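Local coordinates for protein 1-pyrroline-5-carboxylate dehydrogenase (Thermus thermophilus, PDB 1UZB) that probably oxidises glutamate semialdehyde, the open-chain form of 1-pyrroline-5-carboxylate, to glutamate with a nicotinamide cofactor, as a member of the aldehyde dehydrogenase family, at residues 448-453 with 470-475; 293-298 with 323-328; 301-306 with 336-341. All blocks are in the same frame, centred on the assembly; numbering follows the deposited sequence. Where two conformers were deposited one is given.

Following the chain from the N terminus, 293-298 opens interaction 2 and 301-306 opens interaction 3. Interaction 2 closes first, at 323-328, and interaction 3 afterwards, at 336-341, so the two cross: helix 303-315 starts interaction 3 inside the loop that interaction 2 closes. Interaction 1 lies later and in series, 470-475 returning to 448-453 after helix 454-463. Interactions 1 and 2 are parallel strand pairings of one sheet, joined where strands 293-297 and 446-450 are neighbours. Interaction 3 joins two helices against this sheet, and both helices rest on strand 293-297.

Interaction 1 (448-453 with 470-475); sequences GVYSRK and YFNRKI
Gly-448 and Val-449 run parallel to Tyr-470 and Phe-471 as adjacent strands, the CA atoms of Gly-448 and Tyr-470 being 4.6 Å apart. Val-449 N donates to Tyr-470 O at 3.0 Å and Asn-472 N to Val-449 O at 2.9 Å. Past this point Asn-472 leaves the extended conformation (phi and psi both positive), and its side chain continues the pairing. Asn-472 OD1 receives Ser-451 N, while Asn-472 ND2 donates to Ser-451 O at 3.0 Å, with that oxygen 1° out of the amide plane; two bonds to one residue fix the rotation of the amide. Asn-472 CG stands beside its own backbone N (chi1 -65°), which turns the amide back toward Ser-451. The strands are the two ends of a beta-alpha-beta unit whose helix, 454-463, covers the face bearing Val-449 and Phe-471; there Val-449 CB lies 3.8 Å from Phe-471 CD1. Tyr-450 instead meets helix 303-315, and Asn-472 CA sits over one face of the Tyr-450 ring, 3.9 Å from the centroid. At Gly-448 the bare CA takes Ile-475 CG2 at 3.5 Å. Ser-451 OG accepts from Lys-453 N in an ST turn just before the helix and is also hydrogen-bonded to Asp-298. Tyr-470 and Phe-471 pair onward with a strand of a neighbouring subunit, where Arg-473 forms a salt bridge with Glu-165 of that subunit.

Interaction 2 (293-298 with 323-328); sequences NAIIVD and SAASRL
Ala-294 and Ile-295 pair with Arg-327 and Leu-328 in a buried parallel beta contact, the two strands of a beta-alpha-beta unit whose crossover helix is 303-315. The short strand axes approach to 4.7 Å at an angle of 43°, consistent with the extra residue at Ser-326, where two consecutive amides converge on a single acceptor. Ser-326 N reaches Asn-293 O at 2.9 Å and Arg-327 N the same oxygen less closely. Beyond it, Ile-295 N donates to Arg-327 O at 3.0 Å. Asn-293 ND2 donates to Ala-324 O at 3.0 Å from above the carbonyl plane, and also to Cys-322 O, while its OD1 accepts from Thr-446 N; the buried amide is thus held at both ends. A water accepts from Asn-293 N at 2.9 Å and is hydrogen-bonded to Ser-326 OG, bridging the segments. On the side facing helix 303-315, Ile-295 CD1 meets Ala-325 CB at 3.7 Å, and Leu-328 CD1 touches Val-297 CG2, the two side chains crossing at a slant. On the other face Arg-327 NH2 and NH1 donate hydrogen bonds to the carbonyl oxygens of Val-437 and Ala-438. The bend of its chain (chi3 -63°) brings one face of the guanidinium over Ala-294 CB, which stands 3.2 Å from the guanidinium plane of Arg-327, toward its rim.

Interaction 3 (301-306 with 336-341); sequences ADFDLA and EPVLER
Phe-303 and Asp-304 carry this contact, meeting Pro-337, Val-338 and Arg-341 of the neighbouring helix. Walking from the start of 301-306, Ala-301 contributes its carbonyl oxygen, which lies over one face of the Phe-303 ring, toward the rim. Asp-302 is the N-cap: its OD2 takes Leu-305 N at 3.1 Å, with a weak second bond from Asp-304 N, so the first turn of helix 303-315 is held at its start. Phe-303 is the apolar centre. Phe-303 CD2 touches Val-338 CG2 at 3.5 Å, the two side chains crossing at about a right angle, while CD1 also lies near the ring of Pro-337, a detail left doubtful by the two conformers of that proline. Phe-303 CB reaches Arg-341 CD at 3.7 Å and sits over a face of the guanidinium. Asp-304 then supplies the polar link. Arg-341, extended from CG to NE, brings NE to Asp-304 OD1 at 2.8 Å in a salt bridge; the oxygen is 8° out of the guanidinium plane, but the nitrogen approaches it from 51° above the carboxylate plane, and the two planes are 43° apart. A water completes a second route, donating to Asp-304 OD2 at 2.7 Å and accepting from Arg-341 NH1. Arg-341 NH2 donates to Pro-337 O one turn back at 2.9 Å, which helps fix the rotation of the guanidinium, while Glu-340 OE2 adds a charge-only interaction, lying well out of the guanidinium plane of Arg-341. Ala-306 points toward the second helix and packs on Val-297. Val-338 also rests on Val-297, so helices 303-315 and 332-346 pack side by side on the same face of a largely parallel sheet, the layered helix-on-sheet pattern of the alpha/beta architecture of aldehyde dehydrogenases.

Interaction 1 (448-453 with 470-475)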
loop_
_atom_site.group_PDB
_atom_site.type_symbol
_atom_site.label_atom_id
_atom_site.label_comp_id
_atom_site.label_asym_id
_atom_site.label_seq_id
_atom_site.Cartn_x
_atom_site.Cartn_y
_atom_site.Cartn_z
ATOM N N GLY A 448 6.923 -6.338 35.177
ATOM C CA GLY A 448 6.959 -4.897 35.078
ATOM C C GLY A 448 8.233 -4.313 35.642
ATOM O O GLY A 448 8.947 -4.959 36.418
ATOM N N VAL A 449 8.533 -3.088 35.221
ATOM C CA VAL A 449 9.692 -2.363 35.714
ATOM C C VAL A 449 9.327 -0.907 35.934
ATOM O O VAL A 449 8.760 -0.265 35.044
ATOM C CB VAL A 449 10.877 -2.370 34.722
ATOM C CG1 VAL A 449 12.036 -1.554 35.299
ATOM C CG2 VAL A 449 11.328 -3.792 34.442
ATOM N N TYR A 450 9.604 -0.407 37.133
ATOM C CA TYR A 450 9.409 1.005 37.434
ATOM C C TYR A 450 10.830 1.540 37.533
ATOM O O TYR A 450 11.615 1.110 38.389
ATOM C CB TYR A 450 8.664 1.234 38.751
ATOM C CG TYR A 450 7.160 1.170 38.605
ATOM C CD1 TYR A 450 6.490 -0.047 38.656
ATOM C CD2 TYR A 450 6.407 2.331 38.389
ATOM C CE1 TYR A 450 5.107 -0.118 38.499
ATOM C CE2 TYR A 450 5.020 2.270 38.228
ATOM C CZ TYR A 450 4.381 1.042 38.287
ATOM O OH TYR A 450 3.013 0.965 38.157
ATOM N N SER A 451 11.164 2.444 36.618
ATOM C CA SER A 451 12.487 3.044 36.551
ATOM C C SER A 451 12.447 4.234 35.606
ATOM O O SER A 451 11.637 4.269 34.679
ATOM C CB SER A 451 13.503 2.028 36.017
ATOM O OG SER A 451 14.764 2.643 35.781
ATOM N N ARG A 452 13.319 5.208 35.845
ATOM C CA ARG A 452 13.404 6.375 34.976
ATOM C C ARG A 452 14.626 6.231 34.067
ATOM O O ARG A 452 14.783 6.977 33.099
ATOM C CB ARG A 452 13.547 7.662 35.791
ATOM C CG ARG A 452 12.289 8.157 36.489
ATOM C CD ARG A 452 12.537 9.573 37.012
ATOM N NE ARG A 452 11.385 10.182 37.674
ATOM C CZ ARG A 452 11.122 10.085 38.974
ATOM N NH1 ARG A 452 10.046 10.679 39.477
ATOM N NH2 ARG A 452 11.931 9.405 39.775
ATOM N N LYS A 453 15.491 5.270 34.376
ATOM C CA LYS A 453 16.702 5.069 33.587
ATOM C C LYS A 453 16.406 4.335 32.287
ATOM O O LYS A 453 16.022 3.168 32.297
ATOM C CB LYS A 453 17.742 4.307 34.412
ATOM C CG LYS A 453 19.100 4.218 33.738
ATOM C CD LYS A 453 20.156 3.677 34.688
ATOM C CE LYS A 453 21.488 3.513 33.981
ATOM N NZ LYS A 453 21.927 4.789 33.350
ATOM N N TYR A 470 5.560 -4.539 31.103
ATOM C CA TYR A 470 5.046 -3.182 31.245
ATOM C C TYR A 470 6.005 -2.288 32.017
ATOM O O TYR A 470 6.543 -2.695 33.058
ATOM C CB TYR A 470 3.702 -3.203 31.973
ATOM C CG TYR A 470 2.683 -4.130 31.354
ATOM C CD1 TYR A 470 2.678 -5.497 31.645
ATOM C CD2 TYR A 470 1.726 -3.643 30.467
ATOM C CE1 TYR A 470 1.736 -6.356 31.063
ATOM C CE2 TYR A 470 0.789 -4.481 29.887
ATOM C CZ TYR A 470 0.795 -5.835 30.185
ATOM O OH TYR A 470 -0.146 -6.662 29.612
ATOM N N PHE A 471 6.209 -1.069 31.519
ATOM C CA PHE A 471 7.099 -0.119 32.173
ATOM C C PHE A 471 6.342 1.066 32.767
ATOM O O PHE A 471 5.572 1.742 32.076
ATOM C CB PHE A 471 8.154 0.420 31.200
ATOM C CG PHE A 471 9.034 -0.633 30.598
ATOM C CD1 PHE A 471 9.343 -1.799 31.294
ATOM C CD2 PHE A 471 9.590 -0.438 29.338
ATOM C CE1 PHE A 471 10.196 -2.752 30.742
ATOM C CE2 PHE A 471 10.443 -1.381 28.778
ATOM C CZ PHE A 471 10.749 -2.544 29.482
ATOM N N ASN A 472 6.583 1.308 34.051
ATOM C CA ASN A 472 5.977 2.409 34.786
ATOM C C ASN A 472 4.455 2.433 34.803
ATOM O O ASN A 472 3.829 3.490 34.730
ATOM C CB ASN A 472 6.565 3.734 34.288
ATOM C CG ASN A 472 8.046 3.840 34.598
ATOM O OD1 ASN A 472 8.476 3.481 35.699
ATOM N ND2 ASN A 472 8.833 4.316 33.642
ATOM N N ARG A 473 3.881 1.240 34.932
ATOM C CA ARG A 473 2.441 1.051 35.014
ATOM C C ARG A 473 2.137 -0.362 35.512
ATOM O O ARG A 473 3.028 -1.208 35.586
ATOM C CB ARG A 473 1.770 1.275 33.657
ATOM C CG ARG A 473 2.337 0.444 32.525
ATOM C CD ARG A 473 1.268 0.140 31.491
ATOM N NE ARG A 473 0.374 -0.906 31.976
ATOM C CZ ARG A 473 -0.743 -1.296 31.368
ATOM N NH1 ARG A 473 -1.130 -0.721 30.237
ATOM N NH2 ARG A 473 -1.462 -2.284 31.886
ATOM N N LYS A 474 0.874 -0.608 35.848
ATOM C CA LYS A 474 0.435 -1.911 36.349
ATOM C C LYS A 474 0.720 -3.008 35.325
ATOM O O LYS A 474 0.788 -2.742 34.120
ATOM C CB LYS A 474 -1.065 -1.872 36.657
ATOM C CG LYS A 474 -1.921 -1.669 35.421
ATOM C CD LYS A 474 -3.405 -1.606 35.733
ATOM C CE LYS A 474 -4.214 -1.575 34.440
ATOM N NZ LYS A 474 -5.687 -1.628 34.663
ATOM N N ILE A 475 0.877 -4.243 35.794
ATOM C CA ILE A 475 1.166 -5.350 34.887
ATOM C C ILE A 475 -0.036 -6.236 34.589
ATOM O O ILE A 475 0.088 -7.251 33.910
ATOM C CB ILE A 475 2.332 -6.222 35.415
ATOM C CG1 ILE A 475 1.946 -6.927 36.720
ATOM C CG2 ILE A 475 3.551 -5.341 35.624
ATOM C CD1 ILE A 475 2.978 -7.952 37.179
#

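Interaction 2 (293-298 with 323-328)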
loop_
_atom_site.group_PDB
_atom_site.type_symbol
_atom_site.label_atom_id
_atom_site.label_comp_id
_atom_site.label_asym_id
_atom_site.label_seq_id
_atom_site.Cartn_x
_atom_site.Cartn_y
_atom_site.Cartn_z
ATOM N N ASN A 293 4.523 -13.663 38.403
ATOM C CA ASN A 293 4.913 -12.359 37.898
ATOM C C ASN A 293 5.523 -11.381 38.875
ATOM O O ASN A 293 5.020 -11.174 39.984
ATOM C CB ASN A 293 3.710 -11.723 37.212
ATOM C CG ASN A 293 2.878 -12.737 36.463
ATOM O OD1 ASN A 293 3.372 -13.457 35.591
ATOM N ND2 ASN A 293 1.603 -12.805 36.804
ATOM N N ALA A 294 6.597 -10.746 38.420
ATOM C CA ALA A 294 7.306 -9.785 39.238
ATOM C C ALA A 294 7.332 -8.377 38.676
ATOM O O ALA A 294 7.258 -8.160 37.463
ATOM C CB ALA A 294 8.740 -10.252 39.453
ATOM N N ILE A 295 7.420 -7.421 39.592
ATOM C CA ILE A 295 7.576 -6.025 39.236
ATOM C C ILE A 295 8.903 -5.652 39.886
ATOM O O ILE A 295 9.115 -5.893 41.085
ATOM C CB ILE A 295 6.486 -5.107 39.824
ATOM C CG1 ILE A 295 5.162 -5.334 39.084
ATOM C CG2 ILE A 295 6.929 -3.646 39.706
ATOM C CD1 ILE A 295 3.999 -4.551 39.646
ATOM N N ILE A 296 9.803 -5.103 39.083
ATOM C CA ILE A 296 11.106 -4.657 39.550
ATOM C C ILE A 296 11.041 -3.151 39.728
ATOM O O ILE A 296 10.476 -2.455 38.887
ATOM C CB ILE A 296 12.215 -4.915 38.501
ATOM C CG1 ILE A 296 12.423 -6.417 38.290
ATOM C CG2 ILE A 296 13.516 -4.237 38.941
ATOM C CD1 ILE A 296 13.349 -6.743 37.129
ATOM N N VAL A 297 11.605 -2.646 40.817
ATOM C CA VAL A 297 11.655 -1.206 41.028
ATOM C C VAL A 297 13.091 -0.856 41.398
ATOM O O VAL A 297 13.662 -1.472 42.297
ATOM C CB VAL A 297 10.734 -0.726 42.170
ATOM C CG1 VAL A 297 10.760 0.799 42.234
ATOM C CG2 VAL A 297 9.316 -1.217 41.954
ATOM N N ASP A 298 13.695 0.097 40.689
ATOM C CA ASP A 298 15.053 0.497 41.041
ATOM C C ASP A 298 15.043 1.867 41.713
ATOM O O ASP A 298 13.988 2.482 41.863
ATOM C CB ASP A 298 16.019 0.454 39.836
ATOM C CG ASP A 298 15.709 1.479 38.763
ATOM O OD1 ASP A 298 15.244 2.589 39.087
ATOM O OD2 ASP A 298 15.975 1.170 37.582
ATOM N N SER A 323 -1.804 -12.769 35.674
ATOM C CA SER A 323 -0.939 -11.614 35.439
ATOM C C SER A 323 -0.600 -10.838 36.714
ATOM O O SER A 323 0.155 -9.869 36.664
ATOM C CB SER A 323 -1.629 -10.654 34.468
ATOM O OG SER A 323 -2.831 -10.158 35.042
ATOM N N ALA A 324 -1.164 -11.251 37.845
ATOM C CA ALA A 324 -0.945 -10.554 39.109
ATOM C C ALA A 324 0.503 -10.470 39.569
ATOM O O ALA A 324 1.279 -11.416 39.417
ATOM C CB ALA A 324 -1.784 -11.205 40.209
ATOM N N ALA A 325 0.866 -9.328 40.138
ATOM C CA ALA A 325 2.210 -9.171 40.671
ATOM C C ALA A 325 2.256 -9.925 41.998
ATOM O O ALA A 325 1.641 -9.503 42.976
ATOM C CB ALA A 325 2.526 -7.698 40.900
ATOM N N SER A 326 2.962 -11.053 42.019
ATOM C CA SER A 326 3.100 -11.837 43.241
ATOM C C SER A 326 4.521 -11.700 43.782
ATOM O O SER A 326 4.834 -12.187 44.871
ATOM C CB SER A 326 2.763 -13.312 42.991
ATOM O OG SER A 326 3.560 -13.870 41.965
ATOM N N ARG A 327 5.385 -11.044 43.011
ATOM C CA ARG A 327 6.760 -10.810 43.427
ATOM C C ARG A 327 7.090 -9.337 43.225
ATOM O O ARG A 327 6.735 -8.749 42.199
ATOM C CB ARG A 327 7.747 -11.659 42.616
ATOM C CG ARG A 327 7.596 -13.164 42.789
ATOM C CD ARG A 327 8.708 -13.903 42.052
ATOM N NE ARG A 327 8.649 -13.661 40.613
ATOM C CZ ARG A 327 9.695 -13.734 39.795
ATOM N NH1 ARG A 327 9.533 -13.496 38.499
ATOM N NH2 ARG A 327 10.901 -14.030 40.268
ATOM N N LEU A 328 7.741 -8.740 44.218
ATOM C CA LEU A 328 8.171 -7.346 44.145
ATOM C C LEU A 328 9.677 -7.403 44.367
ATOM O O LEU A 328 10.136 -7.731 45.459
ATOM C CB LEU A 328 7.502 -6.500 45.233
ATOM C CG LEU A 328 7.964 -5.041 45.276
ATOM C CD1 LEU A 328 7.685 -4.358 43.940
ATOM C CD2 LEU A 328 7.252 -4.319 46.401
HETATM O O HOH W 1 1.933 -13.992 39.642
#

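Interaction 3 (301-306 with 336-341)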
loop_
_atom_site.group_PDB
_atom_site.type_symbol
_atom_site.label_atom_id
_atom_site.label_comp_id
_atom_site.label_asym_id
_atom_site.label_seq_id
_atom_site.Cartn_x
_atom_site.Cartn_y
_atom_site.Cartn_z
ATOM N N ALA A 301 13.227 5.182 40.147
ATOM C CA ALA A 301 11.787 5.224 39.929
ATOM C C ALA A 301 11.010 6.249 40.739
ATOM O O ALA A 301 11.498 6.800 41.724
ATOM C CB ALA A 301 11.201 3.841 40.187
ATOM N N ASP A 302 9.790 6.512 40.284
ATOM C CA ASP A 302 8.870 7.391 40.992
ATOM C C ASP A 302 8.280 6.390 41.990
ATOM O O ASP A 302 7.432 5.566 41.636
ATOM C CB ASP A 302 7.796 7.917 40.033
ATOM C CG ASP A 302 6.723 8.728 40.735
ATOM O OD1 ASP A 302 6.073 9.550 40.052
ATOM O OD2 ASP A 302 6.516 8.540 41.955
ATOM N N PHE A 303 8.760 6.441 43.227
ATOM C CA PHE A 303 8.333 5.505 44.264
ATOM C C PHE A 303 6.842 5.508 44.572
ATOM O O PHE A 303 6.274 4.464 44.891
ATOM C CB PHE A 303 9.130 5.757 45.545
ATOM C CG PHE A 303 10.620 5.565 45.390
ATOM C CD1 PHE A 303 11.506 6.272 46.199
ATOM C CD2 PHE A 303 11.140 4.673 44.453
ATOM C CE1 PHE A 303 12.881 6.099 46.083
ATOM C CE2 PHE A 303 12.522 4.490 44.330
ATOM C CZ PHE A 303 13.393 5.204 45.146
ATOM N N ASP A 304 6.199 6.668 44.491
ATOM C CA ASP A 304 4.769 6.723 44.763
ATOM C C ASP A 304 3.994 6.068 43.629
ATOM O O ASP A 304 3.047 5.313 43.861
ATOM C CB ASP A 304 4.309 8.167 44.958
ATOM C CG ASP A 304 4.897 8.794 46.205
ATOM O OD1 ASP A 304 4.884 8.125 47.261
ATOM O OD2 ASP A 304 5.365 9.949 46.130
ATOM N N LEU A 305 4.408 6.350 42.399
ATOM C CA LEU A 305 3.762 5.767 41.233
ATOM C C LEU A 305 3.939 4.253 41.287
ATOM O O LEU A 305 3.004 3.498 41.024
ATOM C CB LEU A 305 4.397 6.302 39.952
ATOM C CG LEU A 305 3.709 5.886 38.649
ATOM C CD1 LEU A 305 2.416 6.678 38.475
ATOM C CD2 LEU A 305 4.644 6.136 37.477
ATOM N N ALA A 306 5.145 3.815 41.634
ATOM C CA ALA A 306 5.444 2.390 41.719
ATOM C C ALA A 306 4.595 1.688 42.777
ATOM O O ALA A 306 4.013 0.640 42.516
ATOM C CB ALA A 306 6.920 2.184 42.018
ATOM N N GLU A 336 13.705 0.193 51.051
ATOM C CA GLU A 336 12.986 0.873 52.121
ATOM C C GLU A 336 11.917 1.842 51.616
ATOM O O GLU A 336 10.762 1.776 52.036
ATOM C CB GLU A 336 13.975 1.604 53.037
ATOM C CG GLU A 336 13.374 2.149 54.325
ATOM C CD GLU A 336 12.433 3.316 54.098
ATOM O OE1 GLU A 336 12.860 4.314 53.479
ATOM O OE2 GLU A 336 11.268 3.238 54.544
ATOM N N PRO A 337 12.280 2.752 50.698
ATOM C CA PRO A 337 11.283 3.702 50.190
ATOM C C PRO A 337 10.038 3.075 49.567
ATOM O O PRO A 337 8.915 3.499 49.844
ATOM C CB PRO A 337 12.084 4.532 49.178
ATOM C CG PRO A 337 13.473 4.457 49.695
ATOM C CD PRO A 337 13.587 3.008 50.071
ATOM N N VAL A 338 10.231 2.066 48.729
ATOM C CA VAL A 338 9.099 1.432 48.074
ATOM C C VAL A 338 8.299 0.532 49.007
ATOM O O VAL A 338 7.070 0.573 49.002
ATOM C CB VAL A 338 9.551 0.626 46.835
ATOM C CG1 VAL A 338 8.353 -0.049 46.182
ATOM C CG2 VAL A 338 10.226 1.561 45.839
ATOM N N LEU A 339 8.982 -0.268 49.818
ATOM C CA LEU A 339 8.272 -1.158 50.725
ATOM C C LEU A 339 7.431 -0.377 51.725
ATOM O O LEU A 339 6.297 -0.749 52.010
ATOM C CB LEU A 339 9.250 -2.078 51.459
ATOM C CG LEU A 339 8.601 -3.107 52.391
ATOM C CD1 LEU A 339 7.551 -3.918 51.635
ATOM C CD2 LEU A 339 9.676 -4.024 52.958
ATOM N N GLU A 340 7.972 0.717 52.249
ATOM C CA GLU A 340 7.216 1.508 53.207
ATOM C C GLU A 340 5.947 2.055 52.553
ATOM O O GLU A 340 4.880 2.055 53.162
ATOM C CB GLU A 340 8.081 2.651 53.759
ATOM C CG GLU A 340 8.490 3.702 52.743
ATOM C CD GLU A 340 7.713 4.996 52.896
ATOM O OE1 GLU A 340 6.465 4.956 52.840
ATOM O OE2 GLU A 340 8.351 6.056 53.071
ATOM N N ARG A 341 6.061 2.508 51.308
ATOM C CA ARG A 341 4.910 3.048 50.588
ATOM C C ARG A 341 3.887 1.967 50.246
ATOM O O ARG A 341 2.680 2.196 50.329
ATOM C CB ARG A 341 5.374 3.755 49.313
ATOM C CG ARG A 341 6.068 5.091 49.573
ATOM C CD ARG A 341 6.661 5.667 48.300
ATOM N NE ARG A 341 7.151 7.034 48.476
ATOM C CZ ARG A 341 8.229 7.367 49.178
ATOM N NH1 ARG A 341 8.584 8.640 49.273
ATOM N NH2 ARG A 341 8.957 6.436 49.776
HETATM O O HOH W 2 6.916 10.581 48.201
#